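Local coordinates for protein tyrosyl-tRNA synthetase (PDB 2CYC) that probably attaches tyrosine to its cognate tRNA in two steps, activating the amino acid with ATP and passing it to the acceptor end, at residues M1-T15 and M53-I66. Sequence-based numbering, arbitrary orientation.
Sequences MDIEERINLVLKKPT and MAGAKIADFQKAGI
Helix 3-11 packs antiparallel to helix 53-63, their axes 8.4 Å apart at 170°, with Leu-9 set against Asp-60 and Arg-6 against Ala-64. Lys-57 reaches the carbonyls at the C-terminal end of helix 3-11: bends at chi2 (-40°) and chi3 (-60°) bring its ammonium to the last turn and the loop after it. NZ donates to Leu-9 O in the carbonyl plane, to Lys-12 O, and to Val-10 O from above its plane, while also pairing with Asp-60 OD2 (2.7 Å). Thr-15 OG1 is the second donor to Val-10 O. A methionine in place of Lys-57 would probably remove the donor the three carbonyls share, leaving Leu-9 O without this bond and Asp-60 OD2 without its nearer cation. Lys-12 NZ forms salt bridges with Glu-300 and with Asp-60 OD1, the latter from above the carboxylate plane (3.1 Å), and a water joins Asp-60 OD2 to Lys-13 O. Beyond this network, Pro-14, after a cis peptide, lays CB against Met-53 SD (3.5 Å). Alongside, Leu-9 CB meets Ala-64 CB, and Val-10 CG1 touches the Phe-61 ring edge at CE1 (4.0 Å). The contact joins the N-terminal helix to helix 48-63 of the class I synthetase core, where helix 21-30 flanks Val-10 and strand 36-40 underlies helix 48-63.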
# COMPACT_ATOMS: atom_id res chain seq x y z
N MET A 1 16.51 20.65 -32.38
CA MET A 1 17.75 21.41 -32.07
C MET A 1 18.88 20.45 -31.73
O MET A 1 18.64 19.28 -31.43
CB MET A 1 17.52 22.40 -30.91
CG MET A 1 17.08 21.80 -29.58
SD MET A 1 17.29 22.90 -28.11
CE MET A 1 16.19 24.26 -28.47
N ASP A 2 20.11 20.94 -31.81
CA ASP A 2 21.28 20.12 -31.51
C ASP A 2 21.16 19.46 -30.13
O ASP A 2 20.74 20.08 -29.15
CB ASP A 2 22.54 20.98 -31.58
CG ASP A 2 23.81 20.15 -31.57
OD1 ASP A 2 24.21 19.68 -30.48
OD2 ASP A 2 24.40 19.96 -32.66
N ILE A 3 21.53 18.18 -30.05
CA ILE A 3 21.45 17.46 -28.79
C ILE A 3 22.23 18.14 -27.66
O ILE A 3 21.84 18.05 -26.49
CB ILE A 3 21.94 16.00 -28.98
CG1 ILE A 3 21.62 15.18 -27.73
CG2 ILE A 3 23.43 15.99 -29.31
CD1 ILE A 3 21.77 13.69 -27.95
N GLU A 4 23.31 18.84 -28.01
CA GLU A 4 24.13 19.53 -27.01
C GLU A 4 23.33 20.66 -26.35
O GLU A 4 23.38 20.86 -25.14
CB GLU A 4 25.39 20.08 -27.66
CG GLU A 4 26.32 20.81 -26.71
CD GLU A 4 27.66 21.16 -27.35
OE1 GLU A 4 28.49 21.79 -26.68
OE2 GLU A 4 27.89 20.80 -28.53
N GLU A 5 22.59 21.39 -27.17
CA GLU A 5 21.76 22.48 -26.68
C GLU A 5 20.59 21.93 -25.86
O GLU A 5 20.17 22.55 -24.87
CB GLU A 5 21.26 23.29 -27.87
CG GLU A 5 20.34 24.43 -27.51
CD GLU A 5 20.06 25.33 -28.70
OE1 GLU A 5 19.19 26.23 -28.58
OE2 GLU A 5 20.72 25.15 -29.76
N ARG A 6 20.07 20.77 -26.25
CA ARG A 6 18.95 20.16 -25.51
C ARG A 6 19.42 19.73 -24.12
O ARG A 6 18.74 19.96 -23.12
CB ARG A 6 18.40 18.93 -26.26
CG ARG A 6 17.81 19.29 -27.62
CD ARG A 6 16.37 18.80 -27.73
NE ARG A 6 16.35 17.43 -28.19
CZ ARG A 6 15.28 16.65 -28.26
NH1 ARG A 6 14.07 17.08 -27.91
NH2 ARG A 6 15.43 15.43 -28.74
N ILE A 7 20.58 19.09 -24.07
CA ILE A 7 21.16 18.65 -22.82
C ILE A 7 21.41 19.84 -21.90
O ILE A 7 21.08 19.79 -20.72
CB ILE A 7 22.49 17.90 -23.05
CG1 ILE A 7 22.19 16.53 -23.68
CG2 ILE A 7 23.28 17.78 -21.74
CD1 ILE A 7 23.42 15.71 -24.07
N ASN A 8 21.97 20.91 -22.45
CA ASN A 8 22.26 22.10 -21.65
C ASN A 8 20.99 22.73 -21.07
O ASN A 8 21.02 23.26 -19.96
CB ASN A 8 23.01 23.16 -22.46
CG ASN A 8 24.46 22.79 -22.70
OD1 ASN A 8 25.03 21.98 -21.98
ND2 ASN A 8 25.06 23.40 -23.71
N LEU A 9 19.89 22.69 -21.81
CA LEU A 9 18.64 23.25 -21.32
C LEU A 9 18.20 22.45 -20.08
O LEU A 9 17.70 23.01 -19.10
CB LEU A 9 17.55 23.15 -22.40
CG LEU A 9 17.02 24.35 -23.22
CD1 LEU A 9 17.56 25.67 -22.72
CD2 LEU A 9 17.37 24.14 -24.69
N VAL A 10 18.39 21.13 -20.12
CA VAL A 10 18.00 20.29 -18.98
C VAL A 10 18.94 20.55 -17.81
O VAL A 10 18.52 20.63 -16.65
CB VAL A 10 18.04 18.79 -19.36
CG1 VAL A 10 17.81 17.92 -18.11
CG2 VAL A 10 16.99 18.49 -20.40
N LEU A 11 20.22 20.70 -18.13
CA LEU A 11 21.27 20.92 -17.14
C LEU A 11 21.37 22.31 -16.52
O LEU A 11 21.84 22.44 -15.39
CB LEU A 11 22.62 20.55 -17.76
CG LEU A 11 23.03 19.08 -17.77
CD1 LEU A 11 23.46 18.68 -16.38
CD2 LEU A 11 21.87 18.20 -18.24
N LYS A 12 20.92 23.35 -17.21
CA LYS A 12 21.04 24.70 -16.67
C LYS A 12 20.34 24.93 -15.33
O LYS A 12 19.29 24.34 -15.05
CB LYS A 12 20.56 25.73 -17.69
CG LYS A 12 19.14 25.53 -18.15
CD LYS A 12 18.72 26.59 -19.17
CE LYS A 12 18.60 27.98 -18.56
NZ LYS A 12 17.77 28.88 -19.40
N LYS A 13 20.94 25.80 -14.52
CA LYS A 13 20.39 26.13 -13.20
C LYS A 13 18.95 26.57 -13.39
O LYS A 13 18.61 27.17 -14.40
CB LYS A 13 21.19 27.25 -12.54
CG LYS A 13 22.55 26.80 -12.05
CD LYS A 13 23.26 27.88 -11.25
CE LYS A 13 24.29 27.26 -10.31
NZ LYS A 13 25.18 26.28 -11.00
N PRO A 14 18.11 26.35 -12.37
CA PRO A 14 18.41 25.75 -11.06
C PRO A 14 18.64 24.23 -10.97
O PRO A 14 18.62 23.68 -9.87
CB PRO A 14 17.23 26.20 -10.21
CG PRO A 14 16.09 26.11 -11.20
CD PRO A 14 16.69 26.74 -12.45
N THR A 15 18.85 23.55 -12.09
CA THR A 15 19.11 22.12 -12.00
C THR A 15 20.33 21.92 -11.08
O THR A 15 21.32 22.64 -11.20
CB THR A 15 19.46 21.50 -13.36
OG1 THR A 15 18.31 21.52 -14.20
CG2 THR A 15 19.96 20.07 -13.19
N MET A 53 11.46 28.10 -9.20
CA MET A 53 12.43 27.08 -9.59
C MET A 53 11.79 26.02 -10.47
O MET A 53 12.35 25.64 -11.50
CB MET A 53 13.06 26.46 -8.34
CG MET A 53 13.75 27.50 -7.45
SD MET A 53 15.20 28.29 -8.24
CE MET A 53 14.47 29.77 -8.93
N ALA A 54 10.61 25.53 -10.09
CA ALA A 54 9.93 24.53 -10.92
C ALA A 54 9.54 25.18 -12.25
O ALA A 54 9.67 24.59 -13.31
CB ALA A 54 8.68 24.02 -10.21
N GLY A 55 9.06 26.42 -12.17
CA GLY A 55 8.65 27.14 -13.36
C GLY A 55 9.79 27.34 -14.32
O GLY A 55 9.62 27.17 -15.53
N ALA A 56 10.96 27.70 -13.79
CA ALA A 56 12.14 27.89 -14.62
C ALA A 56 12.48 26.59 -15.36
O ALA A 56 12.73 26.61 -16.57
CB ALA A 56 13.31 28.33 -13.78
N LYS A 57 12.48 25.46 -14.66
CA LYS A 57 12.82 24.20 -15.33
C LYS A 57 11.75 23.80 -16.36
O LYS A 57 12.08 23.30 -17.44
CB LYS A 57 13.02 23.06 -14.32
CG LYS A 57 14.27 23.19 -13.46
CD LYS A 57 15.48 23.70 -14.26
CE LYS A 57 15.85 22.78 -15.42
NZ LYS A 57 16.88 23.40 -16.30
N ILE A 58 10.48 24.01 -16.02
CA ILE A 58 9.42 23.67 -16.95
C ILE A 58 9.66 24.46 -18.24
O ILE A 58 9.55 23.92 -19.34
CB ILE A 58 8.04 23.98 -16.33
CG1 ILE A 58 7.68 22.86 -15.33
CG2 ILE A 58 7.00 24.09 -17.42
CD1 ILE A 58 6.50 23.21 -14.42
N ALA A 59 10.03 25.74 -18.10
CA ALA A 59 10.30 26.58 -19.27
C ALA A 59 11.47 26.00 -20.06
O ALA A 59 11.41 25.91 -21.29
CB ALA A 59 10.63 28.02 -18.83
N ASP A 60 12.54 25.61 -19.36
CA ASP A 60 13.70 25.03 -20.03
C ASP A 60 13.34 23.75 -20.78
O ASP A 60 13.75 23.55 -21.93
CB ASP A 60 14.82 24.68 -19.04
CG ASP A 60 15.40 25.91 -18.36
OD1 ASP A 60 15.33 27.01 -18.93
OD2 ASP A 60 15.96 25.75 -17.25
N PHE A 61 12.57 22.89 -20.11
CA PHE A 61 12.19 21.62 -20.71
C PHE A 61 11.38 21.81 -21.99
O PHE A 61 11.63 21.13 -22.99
CB PHE A 61 11.40 20.74 -19.70
CG PHE A 61 12.20 20.36 -18.46
CD1 PHE A 61 13.58 20.14 -18.53
CD2 PHE A 61 11.56 20.20 -17.23
CE1 PHE A 61 14.32 19.77 -17.39
CE2 PHE A 61 12.29 19.82 -16.08
CZ PHE A 61 13.67 19.61 -16.16
N GLN A 62 10.42 22.74 -21.97
CA GLN A 62 9.60 23.01 -23.14
C GLN A 62 10.51 23.37 -24.32
O GLN A 62 10.34 22.85 -25.43
CB GLN A 62 8.62 24.17 -22.88
CG GLN A 62 7.54 23.91 -21.82
CD GLN A 62 6.52 25.05 -21.74
OE1 GLN A 62 6.88 26.23 -21.67
NE2 GLN A 62 5.24 24.70 -21.74
N LYS A 63 11.49 24.25 -24.09
CA LYS A 63 12.40 24.66 -25.16
C LYS A 63 13.24 23.53 -25.71
O LYS A 63 13.72 23.58 -26.85
CB LYS A 63 13.34 25.78 -24.68
CG LYS A 63 12.64 27.12 -24.50
CD LYS A 63 13.63 28.22 -24.12
CE LYS A 63 12.91 29.54 -23.83
NZ LYS A 63 11.97 29.44 -22.67
N ALA A 64 13.44 22.49 -24.90
CA ALA A 64 14.22 21.35 -25.33
C ALA A 64 13.32 20.35 -26.07
O ALA A 64 13.79 19.32 -26.52
CB ALA A 64 14.86 20.67 -24.12
N GLY A 65 12.04 20.66 -26.18
CA GLY A 65 11.13 19.76 -26.87
C GLY A 65 10.62 18.63 -25.98
O GLY A 65 10.36 17.53 -26.46
N ILE A 66 10.48 18.91 -24.69
CA ILE A 66 9.98 17.93 -23.72
C ILE A 66 8.54 18.31 -23.35
O ILE A 66 8.27 19.48 -23.08
CB ILE A 66 10.84 17.93 -22.44
CG1 ILE A 66 12.27 17.46 -22.77
CG2 ILE A 66 10.20 17.05 -21.36
CD1 ILE A 66 13.28 17.73 -21.68
O HOH W 1 16.55 27.86 -15.78